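Long-range contacts in TetR transcriptional regulator (Chloroflexus aurantiacus, PDB 3QBM), which probably binds DNA through an N-terminal helix-turn-helix and regulates transcription, as in other TetR-family proteins: residues H79-I84 with G146-E151; E130-I135 with R156-I161. One frame throughout, in Å; residues are numbered along the deposited sequence. Where two conformers were deposited one is given.

Contact 1 (H79-I84 with G146-E151)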
ATOM      1  N   HIS A  79      21.379  12.135  17.816  1.00 18.78           N
ATOM      2  CA  HIS A  79      20.955  13.268  16.971  1.00 18.08           C
ATOM      3  C   HIS A  79      19.584  12.933  16.414  1.00 16.28           C
ATOM      4  O   HIS A  79      19.304  11.768  16.055  1.00 15.28           O
ATOM      5  CB  HIS A  79      21.953  13.428  15.844  1.00 17.10           C
ATOM      6  CG  HIS A  79      21.847  14.695  15.073  1.00 17.10           C
ATOM      7  ND1 HIS A  79      20.859  14.912  14.143  1.00 15.16           N
ATOM      8  CD2 HIS A  79      22.670  15.766  15.009  1.00 15.86           C
ATOM      9  CE1 HIS A  79      21.056  16.077  13.562  1.00 16.10           C
ATOM     10  NE2 HIS A  79      22.141  16.622  14.080  1.00 14.24           N
ATOM     11  N   THR A  80      18.706  13.942  16.370  1.00 13.87           N
ATOM     12  CA  THR A  80      17.322  13.731  15.974  1.00 15.77           C
ATOM     13  C   THR A  80      17.192  13.288  14.525  1.00 12.84           C
ATOM     14  O   THR A  80      16.254  12.586  14.168  1.00 14.46           O
ATOM     15  CB  THR A  80      16.432  14.994  16.171  1.00 15.37           C
ATOM     16  OG1 THR A  80      17.016  16.106  15.491  1.00 15.85           O
ATOM     17  CG2 THR A  80      16.215  15.302  17.700  1.00 14.23           C
ATOM     18  N   VAL A  81      18.121  13.713  13.680  1.00 12.16           N
ATOM     19  CA  VAL A  81      18.108  13.259  12.307  1.00 11.15           C
ATOM     20  C   VAL A  81      18.468  11.772  12.219  1.00 10.72           C
ATOM     21  O   VAL A  81      17.839  11.023  11.444  1.00 14.24           O
ATOM     22  CB  VAL A  81      18.950  14.174  11.414  1.00 11.62           C
ATOM     23  CG1 VAL A  81      19.175  13.590   9.984  1.00 12.74           C
ATOM     24  CG2 VAL A  81      18.252  15.570  11.320  1.00 16.42           C
ATOM     25  N   ASP A  82      19.437  11.341  13.022  1.00 15.02           N
ATOM     26  CA  ASP A  82      19.792   9.920  13.096  1.00 16.09           C
ATOM     27  C   ASP A  82      18.562   9.122  13.481  1.00 14.58           C
ATOM     28  O   ASP A  82      18.327   8.053  12.933  1.00 14.15           O
ATOM     29  CB  ASP A  82      20.926   9.659  14.091  1.00 16.80           C
ATOM     30  CG  ASP A  82      22.258  10.277  13.661  1.00 21.01           C
ATOM     31  OD1 ASP A  82      22.387  10.750  12.535  1.00 21.19           O
ATOM     32  OD2 ASP A  82      23.176  10.294  14.475  1.00 23.70           O
ATOM     33  N   THR A  83      17.787   9.624  14.441  1.00 15.38           N
ATOM     34  CA  THR A  83      16.584   8.956  14.873  1.00 13.19           C
ATOM     35  C   THR A  83      15.532   8.884  13.774  1.00 13.63           C
ATOM     36  O   THR A  83      14.899   7.837  13.556  1.00 12.25           O
ATOM     37  CB  THR A  83      15.960   9.651  16.115  1.00 14.14           C
ATOM     38  OG1 THR A  83      16.993   9.918  17.071  1.00 15.06           O
ATOM     39  CG2 THR A  83      14.883   8.756  16.684  1.00 14.77           C
ATOM     40  N   ILE A  84      15.381   9.966  13.018  1.00 14.25           N
ATOM     41  CA  ILE A  84      14.402   9.957  11.930  1.00 15.39           C
ATOM     42  C   ILE A  84      14.836   8.963  10.820  1.00 12.34           C
ATOM     43  O   ILE A  84      14.027   8.216  10.297  1.00 14.79           O
ATOM     44  CB  ILE A  84      14.142  11.360  11.359  1.00 14.69           C
ATOM     45  CG1 ILE A  84      13.402  12.200  12.402  1.00 12.23           C
ATOM     46  CG2 ILE A  84      13.240  11.253  10.147  1.00 14.29           C
ATOM     47  CD1 ILE A  84      13.456  13.733  12.147  1.00 16.64           C
ATOM     48  N   GLY A 146      18.791  23.038  17.186  1.00 17.48           N
ATOM     49  CA  GLY A 146      19.562  23.529  16.051  1.00 18.05           C
ATOM     50  C   GLY A 146      20.039  22.419  15.129  1.00 18.43           C
ATOM     51  O   GLY A 146      20.954  22.613  14.333  1.00 15.56           O
ATOM     52  N   GLU A 147      19.417  21.256  15.238  1.00 15.71           N
ATOM     53  CA  GLU A 147      19.755  20.099  14.398  1.00 15.29           C
ATOM     54  C   GLU A 147      18.898  20.037  13.146  1.00 15.36           C
ATOM     55  O   GLU A 147      19.292  19.435  12.148  1.00 17.91           O
ATOM     56  CB  GLU A 147      19.584  18.801  15.181  1.00 14.67           C
ATOM     57  CG  GLU A 147      20.517  18.675  16.341  1.00 17.78           C
ATOM     58  CD  GLU A 147      20.262  17.454  17.180  1.00 16.58           C
ATOM     59  OE1 GLU A 147      19.249  16.804  17.028  1.00 16.03           O
ATOM     60  OE2 GLU A 147      21.078  17.167  18.036  1.00 16.30           O
ATOM     61  N   ILE A 148      17.732  20.652  13.192  1.00 12.13           N
ATOM     62  CA  ILE A 148      16.763  20.606  12.105  1.00 14.51           C
ATOM     63  C   ILE A 148      16.343  22.037  11.755  1.00 14.82           C
ATOM     64  O   ILE A 148      16.133  22.859  12.650  1.00 15.22           O
ATOM     65  CB  ILE A 148      15.546  19.737  12.485  1.00 12.06           C
ATOM     66  CG1 ILE A 148      15.979  18.263  12.498  1.00 11.93           C
ATOM     67  CG2 ILE A 148      14.354  19.929  11.461  1.00 11.47           C
ATOM     68  CD1 ILE A 148      14.877  17.262  12.871  1.00  9.42           C
ATOM     69  N   ARG A 149      16.242  22.332  10.467  1.00 15.64           N
ATOM     70  CA  ARG A 149      15.841  23.677  10.020  1.00 19.07           C
ATOM     71  C   ARG A 149      14.475  24.046  10.584  1.00 16.75           C
ATOM     72  O   ARG A 149      13.530  23.263  10.519  1.00 15.84           O
ATOM     73  CB  ARG A 149      15.809  23.771   8.482  1.00 16.94           C
ATOM     74  CG  ARG A 149      17.109  23.553   7.830  1.00 17.76           C
ATOM     75  CD  ARG A 149      17.131  23.808   6.314  1.00 19.77           C
ATOM     76  NE  ARG A 149      18.516  23.688   5.852  1.00 20.65           N
ATOM     77  CZ  ARG A 149      19.415  24.681   5.802  1.00 30.15           C
ATOM     78  NH1 ARG A 149      19.083  25.930   6.113  1.00 25.45           N
ATOM     79  NH2 ARG A 149      20.666  24.422   5.408  1.00 26.72           N
ATOM     80  N   PRO A 150      14.340  25.260  11.157  1.00 16.76           N
ATOM     81  CA  PRO A 150      13.030  25.632  11.711  1.00 18.36           C
ATOM     82  C   PRO A 150      11.860  25.639  10.734  1.00 17.79           C
ATOM     83  O   PRO A 150      10.706  25.496  11.161  1.00 18.24           O
ATOM     84  CB  PRO A 150      13.243  27.052  12.272  1.00 20.32           C
ATOM     85  CG  PRO A 150      14.624  27.391  12.081  1.00 23.83           C
ATOM     86  CD  PRO A 150      15.372  26.298  11.353  1.00 19.88           C
ATOM     87  N   GLU A 151      12.162  25.739   9.439  1.00 17.65           N
ATOM     88  CA  GLU A 151      11.121  25.842   8.416  1.00 18.39           C
ATOM     89  C   GLU A 151      10.514  24.489   8.066  1.00 20.11           C
ATOM     90  O   GLU A 151       9.518  24.448   7.348  1.00 20.01           O
ATOM     91  CB  GLU A 151      11.679  26.494   7.147  1.00 17.34           C
ATOM     92  CG  GLU A 151      12.191  27.934   7.393  1.00 17.54           C
ATOM     93  CD  GLU A 151      13.607  27.991   7.961  1.00 18.27           C
ATOM     94  OE1 GLU A 151      14.374  27.023   7.742  1.00 19.30           O
ATOM     95  OE2 GLU A 151      13.954  29.000   8.598  1.00 22.98           O
TER
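The capped N terminus of helix 80-92 meets the turn that follows helix 118-144, whose end is a Schellman motif closed by G146, where positive phi favours glycine. H79 is the N-cap: its ring, with CG anti to the backbone N, accepts from V81 N at H79 ND1 over 3.0 Å. The E147 chain runs out extended beyond CG and stacks its carboxylate on one face of this ring, the two planes 8° apart and E147 CD standing 3.6 Å off the H79 ring plane, above the middle of the ring. E147 OE1 takes two bonds: a nearly straight one from T80 N (3.0 Å, 169°), arriving from above the carboxylate plane, and one from T80 OG1 (2.8 Å) on its anti lone pair. An alanine here would lack the carboxylate and CG, so both bonds to T80 and most of the stack on H79 would go, which would probably loosen this helix start. Beside the polar group, I148 CG1 packs on V81 CG2 at 3.7 Å, while its CD1 meets I84 CD1 end to end. R145 pairs with E147 OE2 and the A199 carbonyl accepts from H79 NE2; I192 of helix 179-196 touches V81 and I84.

Contact 2 (E130-I135 with R156-I161)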
ATOM      1  N   GLU A 130       0.298   7.558  15.494  1.00 16.94           N
ATOM      2  CA  GLU A 130       1.430   7.395  16.432  0.60 19.01           C
ATOM      3  C   GLU A 130       2.733   7.709  15.708  1.00 16.44           C
ATOM      4  O   GLU A 130       3.591   8.417  16.244  1.00 16.59           O
ATOM      5  CB  GLU A 130       1.572   5.977  16.980  0.60 17.84           C
ATOM      6  CG  GLU A 130       0.423   5.390  17.725  0.60 24.05           C
ATOM      7  CD  GLU A 130       0.761   3.980  18.174  0.60 28.48           C
ATOM      8  OE1 GLU A 130       0.099   3.022  17.718  0.60 35.05           O
ATOM      9  OE2 GLU A 130       1.740   3.818  18.939  0.60 22.52           O
ATOM     10  N   TRP A 131       2.909   7.143  14.497  1.00 17.13           N
ATOM     11  CA  TRP A 131       4.111   7.430  13.680  1.00 15.42           C
ATOM     12  C   TRP A 131       4.255   8.937  13.408  1.00 15.62           C
ATOM     13  O   TRP A 131       5.331   9.504  13.506  1.00 18.90           O
ATOM     14  CB  TRP A 131       4.069   6.675  12.323  1.00 14.87           C
ATOM     15  CG  TRP A 131       4.085   5.184  12.445  1.00 13.58           C
ATOM     16  CD1 TRP A 131       4.540   4.436  13.508  1.00 18.95           C
ATOM     17  CD2 TRP A 131       3.721   4.244  11.430  1.00 13.70           C
ATOM     18  NE1 TRP A 131       4.429   3.106  13.224  1.00 20.93           N
ATOM     19  CE2 TRP A 131       3.952   2.957  11.947  1.00 19.95           C
ATOM     20  CE3 TRP A 131       3.235   4.370  10.128  1.00 16.26           C
ATOM     21  CZ2 TRP A 131       3.676   1.793  11.221  1.00 19.51           C
ATOM     22  CZ3 TRP A 131       2.940   3.218   9.410  1.00 15.96           C
ATOM     23  CH2 TRP A 131       3.174   1.938   9.971  1.00 17.14           C
ATOM     24  N   ARG A 132       3.161   9.573  13.029  1.00 13.66           N
ATOM     25  CA  ARG A 132       3.160  11.003  12.788  1.00 15.52           C
ATOM     26  C   ARG A 132       3.556  11.800  14.055  1.00 16.12           C
ATOM     27  O   ARG A 132       4.352  12.757  13.978  1.00 16.02           O
ATOM     28  CB  ARG A 132       1.762  11.447  12.321  1.00 15.31           C
ATOM     29  CG  ARG A 132       1.418  10.975  10.963  1.00 15.94           C
ATOM     30  CD  ARG A 132      -0.035  11.171  10.620  1.00 14.64           C
ATOM     31  NE  ARG A 132      -0.372  12.553  10.302  1.00 15.74           N
ATOM     32  CZ  ARG A 132      -1.614  12.972  10.065  1.00 20.87           C
ATOM     33  NH1 ARG A 132      -2.655  12.124  10.114  1.00 22.78           N
ATOM     34  NH2 ARG A 132      -1.818  14.236   9.739  1.00 20.59           N
ATOM     35  N   GLU A 133       2.986  11.422  15.194  1.00 16.24           N
ATOM     36  CA  GLU A 133       3.351  12.070  16.460  1.00 19.38           C
ATOM     37  C   GLU A 133       4.852  11.866  16.785  1.00 19.36           C
ATOM     38  O   GLU A 133       5.510  12.788  17.246  1.00 16.27           O
ATOM     39  CB  GLU A 133       2.492  11.567  17.615  1.00 21.33           C
ATOM     40  CG  GLU A 133       2.655  12.367  18.932  1.00 30.56           C
ATOM     41  CD  GLU A 133       1.928  13.740  18.931  1.00 47.73           C
ATOM     42  OE1 GLU A 133       2.268  14.636  18.117  1.00 45.67           O
ATOM     43  OE2 GLU A 133       1.013  13.926  19.781  1.00 55.55           O
ATOM     44  N   THR A 134       5.359  10.653  16.561  1.00 17.16           N
ATOM     45  CA  THR A 134       6.795  10.332  16.759  1.00 17.99           C
ATOM     46  C   THR A 134       7.713  11.230  15.955  1.00 17.65           C
ATOM     47  O   THR A 134       8.656  11.826  16.481  1.00 15.59           O
ATOM     48  CB  THR A 134       7.075   8.838  16.430  1.00 18.81           C
ATOM     49  OG1 THR A 134       6.448   8.071  17.452  1.00 20.05           O
ATOM     50  CG2 THR A 134       8.602   8.497  16.441  1.00 18.49           C
ATOM     51  N   ILE A 135       7.413  11.334  14.676  1.00 15.09           N
ATOM     52  CA  ILE A 135       8.197  12.149  13.768  0.50 16.10           C
ATOM     53  C   ILE A 135       8.029  13.653  14.134  1.00 15.40           C
ATOM     54  O   ILE A 135       9.006  14.383  14.144  1.00 15.33           O
ATOM     55  CB  ILE A 135       7.849  11.762  12.286  0.50 16.03           C
ATOM     56  CG1 ILE A 135       8.199  10.286  12.038  0.50 17.11           C
ATOM     57  CG2 ILE A 135       8.574  12.668  11.274  0.50 16.00           C
ATOM     58  CD1 ILE A 135       7.686   9.703  10.716  0.50 16.78           C
ATOM     59  N   ARG A 156       4.199  17.176   7.305  1.00 16.91           N
ATOM     60  CA  ARG A 156       4.449  16.963   5.866  0.50 16.26           C
ATOM     61  C   ARG A 156       5.542  15.919   5.712  1.00 16.04           C
ATOM     62  O   ARG A 156       5.423  14.963   4.923  1.00 16.20           O
ATOM     63  CB  ARG A 156       4.893  18.238   5.124  0.50 17.73           C
ATOM     64  CG  ARG A 156       3.774  19.184   4.746  0.50 27.17           C
ATOM     65  CD  ARG A 156       4.205  20.222   3.689  0.50 24.75           C
ATOM     66  NE  ARG A 156       3.059  21.061   3.344  0.50 32.29           N
ATOM     67  CZ  ARG A 156       3.045  21.986   2.392  0.50 20.17           C
ATOM     68  NH1 ARG A 156       4.131  22.236   1.674  0.50 21.32           N
ATOM     69  NH2 ARG A 156       1.935  22.665   2.179  0.50 17.58           N
ATOM     70  N   LEU A 157       6.615  16.079   6.480  1.00 11.91           N
ATOM     71  CA  LEU A 157       7.730  15.115   6.424  1.00 13.93           C
ATOM     72  C   LEU A 157       7.245  13.719   6.832  1.00 13.27           C
ATOM     73  O   LEU A 157       7.564  12.699   6.181  1.00 14.13           O
ATOM     74  CB  LEU A 157       8.884  15.593   7.302  1.00 13.07           C
ATOM     75  CG  LEU A 157      10.114  14.678   7.393  1.00 13.52           C
ATOM     76  CD1 LEU A 157      10.686  14.490   5.964  1.00 10.52           C
ATOM     77  CD2 LEU A 157      11.187  15.186   8.405  1.00 16.23           C
ATOM     78  N   ALA A 158       6.450  13.664   7.896  1.00 15.42           N
ATOM     79  CA  ALA A 158       5.970  12.381   8.429  1.00 11.81           C
ATOM     80  C   ALA A 158       5.148  11.637   7.415  1.00 14.07           C
ATOM     81  O   ALA A 158       5.339  10.443   7.182  1.00 13.64           O
ATOM     82  CB  ALA A 158       5.158  12.593   9.713  1.00 11.49           C
ATOM     83  N   LEU A 159       4.205  12.344   6.805  1.00 12.81           N
ATOM     84  CA  LEU A 159       3.366  11.704   5.813  1.00 12.31           C
ATOM     85  C   LEU A 159       4.167  11.328   4.569  1.00 13.20           C
ATOM     86  O   LEU A 159       3.894  10.293   3.977  1.00 12.92           O
ATOM     87  CB  LEU A 159       2.189  12.588   5.449  1.00 12.92           C
ATOM     88  CG  LEU A 159       1.161  12.872   6.514  1.00 12.18           C
ATOM     89  CD1 LEU A 159       0.238  13.996   6.017  1.00 14.44           C
ATOM     90  CD2 LEU A 159       0.330  11.689   6.858  1.00 15.46           C
ATOM     91  N   LEU A 160       5.159  12.139   4.157  1.00 12.16           N
ATOM     92  CA  LEU A 160       6.008  11.737   3.015  1.00 11.02           C
ATOM     93  C   LEU A 160       6.771  10.437   3.321  1.00 10.09           C
ATOM     94  O   LEU A 160       6.784   9.494   2.494  1.00 14.02           O
ATOM     95  CB  LEU A 160       7.000  12.839   2.685  1.00 13.73           C
ATOM     96  CG  LEU A 160       8.050  12.500   1.625  1.00 17.92           C
ATOM     97  CD1 LEU A 160       7.370  12.313   0.253  1.00 14.21           C
ATOM     98  CD2 LEU A 160       9.087  13.651   1.594  1.00 15.45           C
ATOM     99  N   ILE A 161       7.418  10.403   4.489  1.00  9.54           N
ATOM    100  CA  ILE A 161       8.155   9.244   4.950  1.00 12.00           C
ATOM    101  C   ILE A 161       7.266   8.005   4.992  1.00 10.60           C
ATOM    102  O   ILE A 161       7.627   6.982   4.454  1.00 11.19           O
ATOM    103  CB  ILE A 161       8.734   9.466   6.363  1.00 12.49           C
ATOM    104  CG1 ILE A 161       9.963  10.360   6.289  1.00 15.04           C
ATOM    105  CG2 ILE A 161       9.054   8.105   7.011  1.00 14.22           C
ATOM    106  CD1 ILE A 161      10.407  10.917   7.698  1.00 14.60           C
TER
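Helices 118-144 and 154-175 belong to the all-helical C-terminal domain of the TetR fold, and here they cross steeply, their segment axes 8.8 Å apart at closest approach and their directions 129° from one another. Along 130-135, R132 is the first to touch the partner helix, its backbone close and its chain curling round to it. The CA atoms of R132 and A158 are 5.4 Å apart, a spacing that suits alanine, whose side chain is a single methyl; A158 CB lies 4.0 Å from R132 CA. The arginine chain bends at chi3 (76°), and its flat guanidinium crosses L159 obliquely, so that one face receives L159 CD2, off-centre and 3.6 Å from R132 NE. The charge is met by D155 through NH2 and by D129 through NH1. Arginine thus suits this partly exposed position: its long chain covers a leucine and its end pairs with acids. L175 of the second subunit packs on both R132 and L159. One turn on from W131, the CB of buried I135 points toward the partner helix, and the beta-branch lets both arms of the side chain find a contact. I135 CG2 rests 3.8 Å from A158 CB. F87 of helix 80-92 touches both I135 and I161, and between these two isoleucines the methyls I135 CD1 and I161 CD1 meet at 4.2 Å.

How the contacts relate
From the N terminus, the chain passes through the predicted helix-turn-helix and helix 51-74 before reaching 79-84, the start of helix 80-92. After helix 105-113 it enters helix 118-144, where 130-135 opens contact 2, and then the turn at 146-151, which closes contact 1 across 61 intervening residues. Helix 154-175 follows, and 156-161 closes contact 2 after a gap of 20. The segments therefore alternate, and the two loops cross. Their centres lie 13 Å apart, and they meet directly where I84 CG2 packs 3.8 Å from I161 CD1. Contact 1 ties helix 80-92 to the turn between two helices that contact 2 holds against each other.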